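Local coordinates for WAP, Kazal, immunoglobulin, Kunitz and NTR domain-containing protein 2 (Mus musculus, PDB 6MAA), which inhibits the growth factors GDF8 (myostatin) and GDF11, probably not activin, and probably also inhibits serine proteases and metalloproteases, at residues Met21-Asp25 with Glu35-Trp39. Numbering follows the deposited sequence.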
# COMPACT_ATOMS: atom_id res chain seq x y z
N MET A 21 -3.89 20.61 -11.80
CA MET A 21 -3.52 19.20 -11.78
C MET A 21 -4.39 18.44 -10.79
O MET A 21 -4.90 19.00 -9.81
CB MET A 21 -2.06 19.04 -11.38
CG MET A 21 -1.10 19.60 -12.42
SD MET A 21 0.64 19.27 -12.06
CE MET A 21 0.80 20.11 -10.49
N ALA A 22 -4.57 17.15 -11.05
CA ALA A 22 -5.30 16.29 -10.13
C ALA A 22 -4.42 15.87 -8.96
O ALA A 22 -3.19 15.78 -9.10
CB ALA A 22 -5.81 15.05 -10.87
N THR A 23 -5.04 15.60 -7.81
CA THR A 23 -4.33 15.22 -6.60
C THR A 23 -5.06 14.10 -5.87
O THR A 23 -6.27 13.89 -6.05
CB THR A 23 -4.14 16.40 -5.63
OG1 THR A 23 -5.41 16.77 -5.08
CG2 THR A 23 -3.50 17.60 -6.33
N CYS A 24 -4.33 13.40 -5.01
CA CYS A 24 -4.82 12.23 -4.28
C CYS A 24 -5.43 12.54 -2.91
O CYS A 24 -5.92 11.61 -2.26
CB CYS A 24 -3.68 11.21 -4.10
SG CYS A 24 -3.40 10.13 -5.52
N ASP A 25 -5.43 13.80 -2.48
CA ASP A 25 -5.79 14.15 -1.10
C ASP A 25 -7.11 13.51 -0.66
O ASP A 25 -7.20 12.95 0.45
CB ASP A 25 -5.89 15.66 -0.94
CG ASP A 25 -4.60 16.37 -1.25
OD1 ASP A 25 -4.22 16.40 -2.44
OD2 ASP A 25 -3.96 16.90 -0.32
N GLU A 35 -1.44 2.61 -2.23
CA GLU A 35 -1.63 4.04 -2.02
C GLU A 35 -2.06 4.68 -3.33
O GLU A 35 -1.85 4.13 -4.42
CB GLU A 35 -0.38 4.72 -1.46
CG GLU A 35 0.76 4.85 -2.47
CD GLU A 35 1.96 5.59 -1.90
OE1 GLU A 35 2.92 5.83 -2.67
OE2 GLU A 35 1.95 5.92 -0.70
N CYS A 36 -2.68 5.84 -3.21
CA CYS A 36 -3.13 6.59 -4.38
C CYS A 36 -1.94 7.25 -5.06
O CYS A 36 -1.01 7.73 -4.41
CB CYS A 36 -4.15 7.64 -3.95
SG CYS A 36 -4.82 8.69 -5.26
N ASP A 37 -1.98 7.26 -6.39
CA ASP A 37 -1.04 7.98 -7.24
C ASP A 37 -1.85 8.63 -8.35
O ASP A 37 -2.99 8.24 -8.61
CB ASP A 37 0.01 7.00 -7.84
CG ASP A 37 1.29 7.69 -8.31
OD1 ASP A 37 1.41 8.93 -8.25
OD2 ASP A 37 2.20 6.96 -8.74
N ILE A 38 -1.28 9.64 -8.99
CA ILE A 38 -1.92 10.32 -10.12
C ILE A 38 -1.21 9.89 -11.39
O ILE A 38 -0.02 10.18 -11.58
CB ILE A 38 -1.91 11.85 -9.95
CG1 ILE A 38 -2.70 12.28 -8.71
CG2 ILE A 38 -2.45 12.54 -11.21
CD1 ILE A 38 -4.18 11.95 -8.78
N TRP A 39 -1.94 9.22 -12.28
CA TRP A 39 -1.42 8.80 -13.57
C TRP A 39 -2.33 9.32 -14.67
O TRP A 39 -3.55 9.10 -14.63
CB TRP A 39 -1.31 7.28 -13.65
CG TRP A 39 -0.00 6.78 -13.15
CD1 TRP A 39 0.37 6.63 -11.84
CD2 TRP A 39 1.12 6.37 -13.94
NE1 TRP A 39 1.66 6.15 -11.77
CE2 TRP A 39 2.14 5.98 -13.04
CE3 TRP A 39 1.36 6.29 -15.31
CZ2 TRP A 39 3.38 5.52 -13.48
CZ3 TRP A 39 2.60 5.83 -15.74
CH2 TRP A 39 3.59 5.46 -14.83
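Ile-38 lies across the faces of two successive peptide carbonyls, those of Ala-22 and Thr-23. Its CD1 stands almost squarely over the carbonyl carbon of Thr-23, 3.7 Å from that C. Ile-38 CG1 approaches Ala-22 O from above the carbonyl plane at 3.6 Å, with CG2 over the same oxygen, a little farther off. A branched aliphatic residue suits this place because its two arms spread over flat backbone; chi2 of -64° swings CD1 towards Thr-23. Ala-22 adds only a methyl, whose CB meets Ile-38 CD1 at 4.1 Å, and so small a side chain lets the backbone itself come close. Replacing Ile-38 by an alanine would probably leave both carbonyl faces without their apolar cover and strip the disulfide of its flanking methyl.

That disulfide is the covalent tie. Cys-24 SG and Cys-36 SG bond at 2.0 Å with a left-handed twist of -77°. In Cys-36 the sulfur is anti to the backbone N, which carries it off the strand to the loop 21-25. Ile-38 CD1 packs beside Cys-24 SG at 3.8 Å. The loop is thereby held to one strand of the 34-39/42-47 hairpin in the EGF-like N-terminal part of the follistatin domain; Pro-43 of the partner strand also touches Cys-36 and Ile-38.

Strand alternation directs Asp-37 away from the loop, where an acidic side chain can bind its own neighbours. Its OD1 accepts Ile-38 N at 2.9 Å from above the carboxylate plane, and OD2 takes a weak bond from Trp-39 NE1, whose ring also makes a cation-pi contact with Lys-46. Across in the loop, Thr-23 OG1 donates to the anti side of Asp-25 OD1 at 2.9 Å, tilted 26° out of the carboxylate plane, a side-chain bond that bridges the residues on either side of Cys-24.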